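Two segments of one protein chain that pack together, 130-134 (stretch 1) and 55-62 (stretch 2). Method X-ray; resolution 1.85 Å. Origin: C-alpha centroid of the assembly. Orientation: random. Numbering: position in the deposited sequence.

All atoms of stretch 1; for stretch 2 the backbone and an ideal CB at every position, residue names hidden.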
ATOM      1  N   THR A 130       7.099  -1.183   6.890  1.00 15.76           N
ATOM      2  CA  THR A 130       6.340  -0.634   5.764  1.00 15.57           C
ATOM      3  C   THR A 130       7.060  -0.949   4.451  1.00 18.83           C
ATOM      4  O   THR A 130       8.296  -0.829   4.355  1.00 17.83           O
ATOM      5  CB  THR A 130       6.169   0.883   5.934  1.00 14.96           C
ATOM      6  OG1 THR A 130       7.461   1.511   6.102  1.00 18.50           O
ATOM      7  CG2 THR A 130       5.256   1.218   7.174  1.00 14.72           C
ATOM      8  N   ILE A 131       6.290  -1.397   3.459  1.00 12.36           N
ATOM      9  CA  ILE A 131       6.720  -1.400   2.063  1.00 13.75           C
ATOM     10  C   ILE A 131       5.985  -0.349   1.238  1.00 15.95           C
ATOM     11  O   ILE A 131       6.368  -0.101   0.082  1.00 15.56           O
ATOM     12  CB  ILE A 131       6.606  -2.807   1.431  1.00 11.82           C
ATOM     13  CG1 ILE A 131       5.158  -3.385   1.575  1.00 14.87           C
ATOM     14  CG2 ILE A 131       7.586  -3.745   2.141  1.00 18.06           C
ATOM     15  CD1 ILE A 131       4.997  -4.792   0.821  1.00 16.89           C
ATOM     16  N   SER A 132       4.983   0.331   1.813  1.00 15.45           N
ATOM     17  CA  SER A 132       4.650   1.676   1.392  1.00 12.38           C
ATOM     18  C   SER A 132       4.393   2.460   2.686  1.00 14.15           C
ATOM     19  O   SER A 132       3.907   1.882   3.686  1.00 14.83           O
ATOM     20  CB  SER A 132       3.452   1.748   0.439  1.00 12.88           C
ATOM     21  OG  SER A 132       2.323   1.035   0.926  1.00 13.27           O
ATOM     22  N   PRO A 133       4.792   3.722   2.744  1.00 17.81           N
ATOM     23  CA  PRO A 133       4.772   4.425   4.040  1.00 17.93           C
ATOM     24  C   PRO A 133       3.341   4.715   4.500  1.00 18.23           C
ATOM     25  O   PRO A 133       2.400   4.773   3.705  1.00 12.99           O
ATOM     26  CB  PRO A 133       5.553   5.720   3.769  1.00 21.63           C
ATOM     27  CG  PRO A 133       5.384   5.990   2.290  1.00 19.18           C
ATOM     28  CD  PRO A 133       5.375   4.550   1.661  1.00 17.33           C
ATOM     29  N   ILE A 134       3.208   4.941   5.824  1.00 17.96           N
ATOM     30  CA  ILE A 134       1.911   5.124   6.487  1.00 15.03           C
ATOM     31  C   ILE A 134       1.565   6.597   6.501  1.00 13.97           C
ATOM     32  O   ILE A 134       2.390   7.442   6.872  1.00 20.53           O
ATOM     33  CB  ILE A 134       1.934   4.531   7.907  1.00 19.46           C
ATOM     34  CG1 ILE A 134       1.944   3.001   7.802  1.00 18.88           C
ATOM     35  CG2 ILE A 134       0.728   5.042   8.796  1.00 17.02           C
ATOM     36  CD1 ILE A 134       2.382   2.299   9.085  1.00 21.79           C
ATOM     37  N   UNK A  55      -8.087  -1.868   0.150  1.00 15.17           N
ATOM     38  CA  UNK A  55      -6.937  -2.600  -0.377  1.00 12.37           C
ATOM     39  C   UNK A  55      -5.744  -1.666  -0.303  1.00 14.29           C
ATOM     40  O   UNK A  55      -5.895  -0.452  -0.106  1.00 14.37           O
ATOM     41  CB  UNK A  55      -7.177  -3.090  -1.807  1.00 12.37           C
ATOM     42  N   UNK A  56      -4.551  -2.233  -0.450  1.00 13.68           N
ATOM     43  CA  UNK A  56      -3.345  -1.403  -0.460  1.00 12.09           C
ATOM     44  C   UNK A  56      -2.342  -1.983  -1.455  1.00 14.79           C
ATOM     45  O   UNK A  56      -2.528  -3.077  -1.976  1.00 14.27           O
ATOM     46  CB  UNK A  56      -2.730  -1.313   0.938  1.00 12.09           C
ATOM     47  N   UNK A  57      -1.274  -1.218  -1.747  1.00 14.92           N
ATOM     48  CA  UNK A  57      -0.201  -1.769  -2.533  1.00 13.58           C
ATOM     49  C   UNK A  57       1.092  -1.072  -2.125  1.00 12.50           C
ATOM     50  O   UNK A  57       1.086  -0.003  -1.485  1.00 13.55           O
ATOM     51  CB  UNK A  57      -0.475  -1.614  -4.030  1.00 13.58           C
ATOM     52  N   UNK A  58       2.194  -1.703  -2.489  1.00 13.78           N
ATOM     53  CA  UNK A  58       3.516  -1.261  -2.053  1.00 12.01           C
ATOM     54  C   UNK A  58       4.097  -0.264  -3.064  1.00 13.52           C
ATOM     55  O   UNK A  58       3.530  -0.006  -4.123  1.00 14.18           O
ATOM     56  CB  UNK A  58       4.453  -2.458  -1.880  1.00 12.01           C
ATOM     57  N   UNK A  59       5.263   0.300  -2.714  1.00 15.65           N
ATOM     58  CA  UNK A  59       6.134   0.879  -3.721  1.00 14.73           C
ATOM     59  C   UNK A  59       6.666  -0.241  -4.620  1.00 13.15           C
ATOM     60  O   UNK A  59       6.664  -1.414  -4.236  1.00 15.36           O
ATOM     61  CB  UNK A  59       7.281   1.655  -3.071  1.00 14.73           C
ATOM     62  N   UNK A  60       7.205   0.145  -5.780  1.00 17.08           N
ATOM     63  CA  UNK A  60       7.911  -0.829  -6.622  1.00 15.48           C
ATOM     64  C   UNK A  60       9.175  -1.268  -5.907  1.00 17.11           C
ATOM     65  O   UNK A  60       9.954  -0.435  -5.436  1.00 22.14           O
ATOM     66  CB  UNK A  60       8.243  -0.243  -7.996  1.00 15.48           C
ATOM     67  N   UNK A  61       9.368  -2.571  -5.786  1.00 13.61           N
ATOM     68  CA  UNK A  61      10.524  -3.111  -5.089  1.00 16.01           C
ATOM     69  C   UNK A  61      11.518  -3.651  -6.103  1.00 19.42           C
ATOM     70  O   UNK A  61      11.134  -4.371  -7.025  1.00 16.05           O
ATOM     71  CB  UNK A  61      10.108  -4.204  -4.102  1.00 16.01           C
ATOM     72  N   UNK A  62      12.798  -3.351  -5.903  1.00 18.12           N
ATOM     73  CA  UNK A  62      13.853  -3.811  -6.805  1.00 20.31           C
ATOM     74  C   UNK A  62      14.845  -4.633  -5.998  1.00 20.18           C
ATOM     75  O   UNK A  62      15.305  -4.181  -4.944  1.00 22.86           O
ATOM     76  CB  UNK A  62      14.548  -2.638  -7.498  1.00 20.31           C
TER

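Position 55 lies out of reach of stretch 1, which selects no side chain there. The deposited residue is F55, and it makes no contact here.

Position 56 has extended backbone angles, and its CA-to-CB bond points toward stretch 1. The ideal CB still has no neighbour within 5.5 Å. The nearest feature is the hydroxyl of S132, so a small polar or a modest apolar side chain would suit. The residue is T56, chi1 t. Its OG1 stays 4.2 Å from S132 OG.

Position 57 is also extended, but its CA-to-CB bond points away from stretch 1. The contact therefore leaves the side chain open, and large or small would serve. What counts is the carbonyl, which faces the hydroxyl of S132. The residue is F57. S132 OG donates a hydrogen bond to F57 O at 2.9 Å.

Position 58 has its CA closest to stretch 1, 4.7 Å from the CA of S132. Its CB points sideways, and the ideal CB is 3.6 Å from I131 CD1. With a methyl so near, a small residue such as serine, alanine or glycine fits easily; a longer one would have to turn aside. The residue is S58. Its CB packs on I131 CD1 at 3.6 Å, while S58 OG donates to the backbone O of position 59 at 2.7 Å, within its own stretch.

Position 59 offers its backbone N to the carbonyl of I131, so proline is disfavoured. Its CB points sideways, and the ring of P133 lies within reach of a longer side chain. Leucine, isoleucine or methionine would suit. The residue is L59. L59 N donates to I131 O at 3.0 Å with a nearly straight angle of 164°. L59 CD2 makes apolar contact with P133 CD at 4.3 Å.

Position 60 points away from stretch 1, which sets no demand on it. The residue is L60, without contact.

Position 61 points toward stretch 1 from a distance. A long side chain could approach the carbonyl of I131, so glutamine, lysine or arginine would suit, as would a long apolar chain beside I131. The residue is Q61, chi1 and chi2 both m. Its NE2 donates to L59 O at 3.2 Å. A water accepts from Q61 NE2 at 2.5 Å and donates from its O to I131 O at 3.1 Å, bridging the stretches.

Position 62 is out of reach. The residue is I62.

Stretch 2 (55-62) FTFSLLQI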
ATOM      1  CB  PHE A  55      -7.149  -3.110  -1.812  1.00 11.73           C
ATOM      2  CG  PHE A  55      -7.162  -2.036  -2.885  1.00 13.51           C
ATOM      3  CD1 PHE A  55      -6.003  -1.754  -3.642  1.00 13.27           C
ATOM      4  CD2 PHE A  55      -8.310  -1.300  -3.133  1.00 17.71           C
ATOM      5  CE1 PHE A  55      -6.012  -0.747  -4.634  1.00 16.05           C
ATOM      6  CE2 PHE A  55      -8.342  -0.297  -4.124  1.00 19.73           C
ATOM      7  CZ  PHE A  55      -7.179  -0.019  -4.880  1.00 16.87           C
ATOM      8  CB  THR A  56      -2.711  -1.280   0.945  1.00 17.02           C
ATOM      9  OG1 THR A  56      -1.610  -0.346   0.894  1.00 20.75           O
ATOM     10  CG2 THR A  56      -2.218  -2.687   1.489  1.00 14.21           C
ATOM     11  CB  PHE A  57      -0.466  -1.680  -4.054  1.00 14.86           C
ATOM     12  CG  PHE A  57      -0.880  -0.302  -4.547  1.00 13.19           C
ATOM     13  CD1 PHE A  57       0.078   0.593  -5.056  1.00 11.83           C
ATOM     14  CD2 PHE A  57      -2.241   0.062  -4.569  1.00 15.78           C
ATOM     15  CE1 PHE A  57      -0.317   1.859  -5.540  1.00 15.51           C
ATOM     16  CE2 PHE A  57      -2.645   1.329  -5.027  1.00 15.76           C
ATOM     17  CZ  PHE A  57      -1.680   2.222  -5.534  1.00 14.00           C
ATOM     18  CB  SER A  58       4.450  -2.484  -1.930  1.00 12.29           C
ATOM     19  OG  SER A  58       4.770  -2.985  -3.228  1.00 13.00           O
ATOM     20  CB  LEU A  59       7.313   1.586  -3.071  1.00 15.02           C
ATOM     21  CG  LEU A  59       7.011   2.569  -1.936  1.00 24.83           C
ATOM     22  CD1 LEU A  59       8.324   3.095  -1.330  1.00 28.62           C
ATOM     23  CD2 LEU A  59       6.212   3.653  -2.500  1.00 22.95           C
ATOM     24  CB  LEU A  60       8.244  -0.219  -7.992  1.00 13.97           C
ATOM     25  CG  LEU A  60       7.019   0.058  -8.889  1.00 18.84           C
ATOM     26  CD1 LEU A  60       7.374   0.934 -10.121  1.00 18.36           C
ATOM     27  CD2 LEU A  60       6.330  -1.267  -9.359  1.00 19.42           C
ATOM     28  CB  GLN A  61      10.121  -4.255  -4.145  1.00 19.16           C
ATOM     29  CG  GLN A  61       8.977  -3.864  -3.142  1.00 21.03           C
ATOM     30  CD  GLN A  61       9.423  -2.910  -2.045  1.00 37.44           C
ATOM     31  OE1 GLN A  61      10.429  -3.163  -1.380  1.00 42.21           O
ATOM     32  NE2 GLN A  61       8.658  -1.810  -1.824  1.00 30.94           N
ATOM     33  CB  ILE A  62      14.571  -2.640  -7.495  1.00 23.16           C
ATOM     34  CG1 ILE A  62      13.577  -1.822  -8.310  1.00 27.18           C
ATOM     35  CG2 ILE A  62      15.810  -3.164  -8.337  1.00 19.60           C
ATOM     36  CD1 ILE A  62      14.196  -0.603  -8.935  1.00 31.01           C
TER
HETATM   37  O   HOH W   1       9.431  -0.117  -0.088  1.00 36.47           O
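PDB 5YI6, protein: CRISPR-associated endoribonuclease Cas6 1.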